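Local coordinates for uncharacterized protein (Pseudomonas syringae pv. tomato, PDB 3K4I), which is of uncharacterised function but belongs to the aldolase/RraA family of mixed alpha/beta proteins and assembles here as three copies, at residues A75-Q80 against S85-S90; Q155-I160 against T164-D169. One frame throughout, in Å; residues are numbered along the deposited sequence.

In the fold
After two N-terminal helices and the short strand 45-46, strand 53-63 leads through a piece absent from the model (69-74) into the 3-10 segment of 75-80. Interaction 1 closes the short loop from there into strand 85-90, which pairs in parallel with strand 53-63. The chain then goes through two helices and further strands to strand 150-154. Just beyond it interaction 2 folds a beta hairpin, 158-160 against 163-165, and leads through a turn into strand 170-174. The two contacts follow one another along the chain, with centres about 12 Å apart. They meet at strand 85-90: I87 and S89 serve interaction 1, while V88 and S90 pack against L158 and I160 of interaction 2.

Interaction 1 of 2, residues A75-Q80 against S85-S90; sequences ANYIDQ and SVIVSS
A 3-10 segment, residues 76-80, lies over one face of strand 85-90 in the mixed sheet of this aldolase/RraA-family protein, with Y77 reaching to I87 and S89, and I78 to I87. The two backbones stay apart, I78 CA being 9.0 Å from I87 CA, and side chains fill the interval. In Y77 a chi1 of 70° tucks the ring over its own backbone and points its hydroxyl at the strand, where I87 comes up to meet it. I87 CD1 lies at the ring edge, near the plane, and is 4.1 Å from Y77 CE2. The phenol oxygen OH of Y77 ends 3.6 Å from I87 CG2, so both branches of the isoleucine touch the tyrosine. I78 adds a second apolar contact, its extended arm crossing I87 at about a right angle and bringing I78 CD1 to 3.9 Å from I87 CD1. Farther along the strand, Y77 OH and S89 OG are 3.8 Å apart, and one water joins them, 2.6 Å from Y77 OH and 2.8 Å from S89 OG. F58 and V60 of strand 53-63 and L151 of strand 150-154 also pack on Y77, while W100 touches Y77, I78 and I87. Both carboxylate oxygens of D79 accept backbone N-H groups, those of L213 and E214 of the second subunit. The contact is thus mainly apolar, and its two buried hydroxyls are linked through the shared water without bonding to each other directly.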
loop_
_atom_site.group_PDB
_atom_site.type_symbol
_atom_site.label_atom_id
_atom_site.label_comp_id
_atom_site.label_asym_id
_atom_site.label_seq_id
_atom_site.Cartn_x
_atom_site.Cartn_y
_atom_site.Cartn_z
ATOM N N ALA C 75 13.141 -6.856 -21.172
ATOM C CA ALA C 75 12.388 -5.728 -21.736
ATOM C C ALA C 75 12.232 -5.862 -23.252
ATOM O O ALA C 75 11.237 -5.423 -23.810
ATOM C CB ALA C 75 13.059 -4.411 -21.387
ATOM N N ASN C 76 13.219 -6.490 -23.896
ATOM C CA ASN C 76 13.262 -6.661 -25.359
ATOM C C ASN C 76 11.944 -6.993 -26.091
ATOM O O ASN C 76 11.724 -6.495 -27.210
ATOM C CB ASN C 76 14.347 -7.670 -25.746
ATOM C CG ASN C 76 14.231 -8.961 -24.986
ATOM O OD1 ASN C 76 13.199 -9.623 -25.031
ATOM N ND2 ASN C 76 15.292 -9.329 -24.275
ATOM N N TYR C 77 11.062 -7.784 -25.463
ATOM C CA TYR C 77 9.772 -8.146 -26.066
ATOM C C TYR C 77 8.883 -6.949 -26.367
ATOM O O TYR C 77 7.910 -7.086 -27.103
ATOM C CB TYR C 77 8.951 -9.059 -25.154
ATOM C CG TYR C 77 8.397 -8.382 -23.886
ATOM C CD1 TYR C 77 9.095 -8.427 -22.680
ATOM C CD2 TYR C 77 7.165 -7.698 -23.902
ATOM C CE1 TYR C 77 8.596 -7.803 -21.518
ATOM C CE2 TYR C 77 6.666 -7.074 -22.760
ATOM C CZ TYR C 77 7.376 -7.134 -21.566
ATOM O OH TYR C 77 6.873 -6.520 -20.430
ATOM N N ILE C 78 9.165 -5.823 -25.723
ATOM C CA ILE C 78 8.208 -4.722 -25.730
ATOM C C ILE C 78 8.020 -4.126 -27.119
ATOM O O ILE C 78 6.946 -3.594 -27.409
ATOM C CB ILE C 78 8.543 -3.632 -24.684
ATOM C CG1 ILE C 78 7.249 -2.917 -24.259
ATOM C CG2 ILE C 78 9.736 -2.786 -25.129
ATOM C CD1 ILE C 78 7.320 -2.090 -23.006
ATOM N N ASP C 79 9.043 -4.209 -27.977
ATOM C CA ASP C 79 8.872 -3.763 -29.381
ATOM C C ASP C 79 7.752 -4.484 -30.134
ATOM O O ASP C 79 7.304 -4.010 -31.180
ATOM C CB ASP C 79 10.181 -3.953 -30.165
ATOM C CG ASP C 79 11.197 -2.864 -29.881
ATOM O OD1 ASP C 79 10.785 -1.699 -29.685
ATOM O OD2 ASP C 79 12.415 -3.170 -29.888
ATOM N N GLN C 80 7.339 -5.640 -29.631
ATOM C CA GLN C 80 6.313 -6.472 -30.264
ATOM C C GLN C 80 4.875 -6.102 -29.868
ATOM O O GLN C 80 3.932 -6.572 -30.497
ATOM C CB GLN C 80 6.552 -7.948 -29.893
ATOM C CG GLN C 80 7.963 -8.438 -30.129
ATOM C CD GLN C 80 8.034 -9.952 -30.296
ATOM O OE1 GLN C 80 8.861 -10.463 -31.074
ATOM N NE2 GLN C 80 7.139 -10.673 -29.631
ATOM N N SER C 85 -2.648 -2.279 -26.087
ATOM C CA SER C 85 -2.420 -3.438 -25.206
ATOM C C SER C 85 -2.338 -3.044 -23.757
ATOM O O SER C 85 -1.873 -1.954 -23.431
ATOM C CB SER C 85 -1.115 -4.122 -25.563
ATOM O OG SER C 85 -1.162 -4.663 -26.867
ATOM N N VAL C 86 -2.757 -3.963 -22.878
ATOM C CA VAL C 86 -2.335 -3.953 -21.475
ATOM C C VAL C 86 -1.386 -5.153 -21.326
ATOM O O VAL C 86 -1.779 -6.248 -21.624
ATOM C CB VAL C 86 -3.555 -4.127 -20.549
ATOM C CG1 VAL C 86 -3.150 -4.392 -19.110
ATOM C CG2 VAL C 86 -4.478 -2.880 -20.630
ATOM N N ILE C 87 -0.152 -4.927 -20.866
ATOM C CA ILE C 87 0.847 -5.976 -20.758
ATOM C C ILE C 87 0.550 -6.699 -19.450
ATOM O O ILE C 87 0.338 -6.044 -18.437
ATOM C CB ILE C 87 2.276 -5.372 -20.740
ATOM C CG1 ILE C 87 2.650 -4.842 -22.134
ATOM C CG2 ILE C 87 3.307 -6.455 -20.226
ATOM C CD1 ILE C 87 3.975 -3.985 -22.232
ATOM N N VAL C 88 0.497 -8.031 -19.491
ATOM C CA VAL C 88 0.210 -8.815 -18.283
ATOM C C VAL C 88 1.387 -9.734 -18.148
ATOM O O VAL C 88 1.576 -10.595 -18.998
ATOM C CB VAL C 88 -1.095 -9.619 -18.373
ATOM C CG1 VAL C 88 -1.320 -10.442 -17.068
ATOM C CG2 VAL C 88 -2.277 -8.683 -18.635
ATOM N N SER C 89 2.179 -9.524 -17.088
ATOM C CA SER C 89 3.467 -10.177 -16.923
ATOM C C SER C 89 3.426 -11.077 -15.732
ATOM O O SER C 89 3.011 -10.650 -14.641
ATOM C CB SER C 89 4.586 -9.148 -16.732
ATOM O OG SER C 89 4.851 -8.485 -17.951
ATOM N N SER C 90 3.863 -12.302 -15.931
ATOM C CA SER C 90 3.841 -13.288 -14.828
ATOM C C SER C 90 5.239 -13.786 -14.512
ATOM O O SER C 90 5.919 -14.350 -15.363
ATOM C CB SER C 90 2.830 -14.410 -15.120
ATOM O OG SER C 90 2.699 -15.271 -13.988
HETATM O O HOH W 1 7.510 -7.485 -18.152
#

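Interaction 2 of 2, residues Q155-I160 against T164-D169; sequences QVPLVI and TIQPGD
I165 and P167, which bury the most surface in the contact, face the other arm in different ways: I165 through its backbone and its CD1 methyl, P167 through the rim of its ring. The CD1 of I165 lies 3.6 Å from I160 CD1 and also reaches the CB of L158 at longer range. That methyl is placed by an unusual second torsion, chi2 98°, which turns it out of the extended course toward I160. L158 and I160 continue onto V88 and S90 of strand 85-90, and V180 touches I165, so this apolar cluster runs on into the main sheet. The backbone of I165 makes the hydrogen-bonded pair of an antiparallel beta hairpin. I165 O accepts from L158 N at 2.8 Å, in the carbonyl plane, and I165 N gives an equally short bond to L158 O, with the donor tilted 23° from that plane. V159 and T164 form the next, non-hydrogen-bonded pair, with V159 CG2 3.6 Å from T164 OG1 on the face away from I165. Beyond the paired strands, P167 packs against the carbonyl end of Q155, with P167 CG 3.3 Å from Q155 C. The Q155 side chain folds back at its second torsion (-71°), runs alongside the proline the other way and sets Q155 OE1 3.4 Å from P167 CB; that oxygen accepts its hydrogen bond from the backbone N of T59. P157 meets the amide of Q166, whose OE1 approaches P157 CG to 3.5 Å. A type II turn from Q166 to D169 follows, with P167 and G168 at its corners, and D169 OD2 accepts the Q166 N-H from above the carboxylate plane.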
loop_
_atom_site.group_PDB
_atom_site.type_symbol
_atom_site.label_atom_id
_atom_site.label_comp_id
_atom_site.label_asym_id
_atom_site.label_seq_id
_atom_site.Cartn_x
_atom_site.Cartn_y
_atom_site.Cartn_z
ATOM N N GLN C 155 2.762 -13.983 -25.399
ATOM C CA GLN C 155 1.515 -14.348 -26.085
ATOM C C GLN C 155 1.142 -15.822 -25.893
ATOM O O GLN C 155 0.648 -16.504 -26.812
ATOM C CB GLN C 155 1.526 -13.928 -27.554
ATOM C CG GLN C 155 1.692 -12.414 -27.693
ATOM C CD GLN C 155 0.454 -11.687 -27.250
ATOM O OE1 GLN C 155 0.131 -11.660 -26.067
ATOM N NE2 GLN C 155 -0.244 -11.044 -28.214
ATOM N N VAL C 156 1.404 -16.293 -24.674
ATOM C CA VAL C 156 0.979 -17.606 -24.235
ATOM C C VAL C 156 -0.036 -17.457 -23.091
ATOM O O VAL C 156 -0.046 -16.438 -22.419
ATOM C CB VAL C 156 2.177 -18.415 -23.680
ATOM C CG1 VAL C 156 3.104 -18.862 -24.818
ATOM C CG2 VAL C 156 2.950 -17.618 -22.653
ATOM N N PRO C 157 -0.882 -18.476 -22.858
ATOM C CA PRO C 157 -1.780 -18.410 -21.701
ATOM C C PRO C 157 -1.001 -18.263 -20.392
ATOM O O PRO C 157 0.025 -18.931 -20.220
ATOM C CB PRO C 157 -2.494 -19.776 -21.716
ATOM C CG PRO C 157 -2.292 -20.309 -23.079
ATOM C CD PRO C 157 -1.034 -19.735 -23.610
ATOM N N LEU C 158 -1.478 -17.392 -19.494
ATOM C CA LEU C 158 -0.937 -17.302 -18.132
ATOM C C LEU C 158 -1.960 -17.830 -17.137
ATOM O O LEU C 158 -3.163 -17.736 -17.370
ATOM C CB LEU C 158 -0.641 -15.862 -17.739
ATOM C CG LEU C 158 0.170 -15.049 -18.731
ATOM C CD1 LEU C 158 0.296 -13.636 -18.210
ATOM C CD2 LEU C 158 1.530 -15.662 -19.075
ATOM N N VAL C 159 -1.485 -18.379 -16.023
ATOM C CA VAL C 159 -2.426 -18.694 -14.974
ATOM C C VAL C 159 -1.945 -17.999 -13.696
ATOM O O VAL C 159 -0.859 -18.288 -13.186
ATOM C CB VAL C 159 -2.643 -20.197 -14.796
ATOM C CG1 VAL C 159 -3.741 -20.432 -13.757
ATOM C CG2 VAL C 159 -3.045 -20.845 -16.128
ATOM N N ILE C 160 -2.738 -17.051 -13.213
ATOM C CA ILE C 160 -2.361 -16.251 -12.029
ATOM C C ILE C 160 -3.409 -16.520 -10.959
ATOM O O ILE C 160 -4.568 -16.230 -11.160
ATOM C CB ILE C 160 -2.297 -14.740 -12.368
ATOM C CG1 ILE C 160 -1.167 -14.453 -13.374
ATOM C CG2 ILE C 160 -2.141 -13.866 -11.106
ATOM C CD1 ILE C 160 -1.211 -13.049 -13.960
ATOM N N THR C 164 -6.957 -17.864 -15.656
ATOM C CA THR C 164 -6.300 -17.949 -16.931
ATOM C C THR C 164 -6.449 -16.610 -17.668
ATOM O O THR C 164 -7.543 -16.045 -17.678
ATOM C CB THR C 164 -6.917 -19.094 -17.760
ATOM O OG1 THR C 164 -6.484 -20.342 -17.199
ATOM C CG2 THR C 164 -6.487 -19.002 -19.242
ATOM N N ILE C 165 -5.342 -16.119 -18.230
ATOM C CA ILE C 165 -5.316 -14.925 -19.108
ATOM C C ILE C 165 -4.786 -15.418 -20.448
ATOM O O ILE C 165 -3.667 -15.971 -20.552
ATOM C CB ILE C 165 -4.399 -13.770 -18.602
ATOM C CG1 ILE C 165 -4.801 -13.292 -17.194
ATOM C CG2 ILE C 165 -4.446 -12.602 -19.564
ATOM C CD1 ILE C 165 -3.959 -13.897 -16.076
ATOM N N GLN C 166 -5.620 -15.278 -21.468
ATOM C CA GLN C 166 -5.225 -15.556 -22.837
ATOM C C GLN C 166 -4.886 -14.236 -23.532
ATOM O O GLN C 166 -5.540 -13.216 -23.282
ATOM C CB GLN C 166 -6.397 -16.196 -23.590
ATOM C CG GLN C 166 -6.786 -17.595 -23.142
ATOM C CD GLN C 166 -5.846 -18.652 -23.664
ATOM O OE1 GLN C 166 -4.869 -18.352 -24.346
ATOM N NE2 GLN C 166 -6.128 -19.913 -23.329
ATOM N N PRO C 167 -3.856 -14.257 -24.400
ATOM C CA PRO C 167 -3.600 -13.103 -25.268
ATOM C C PRO C 167 -4.906 -12.699 -25.940
ATOM O O PRO C 167 -5.591 -13.537 -26.560
ATOM C CB PRO C 167 -2.637 -13.644 -26.324
ATOM C CG PRO C 167 -2.024 -14.900 -25.698
ATOM C CD PRO C 167 -3.064 -15.448 -24.776
ATOM N N GLY C 168 -5.234 -11.420 -25.832
ATOM C CA GLY C 168 -6.462 -10.909 -26.474
ATOM C C GLY C 168 -7.611 -10.694 -25.498
ATOM O O GLY C 168 -8.632 -10.083 -25.834
ATOM N N ASP C 169 -7.456 -11.192 -24.272
ATOM C CA ASP C 169 -8.496 -10.986 -23.248
ATOM C C ASP C 169 -8.653 -9.486 -22.903
ATOM O O ASP C 169 -7.731 -8.686 -23.049
ATOM C CB ASP C 169 -8.203 -11.803 -21.986
ATOM C CG ASP C 169 -8.570 -13.291 -22.129
ATOM O OD1 ASP C 169 -9.225 -13.722 -23.103
ATOM O OD2 ASP C 169 -8.229 -14.050 -21.189
#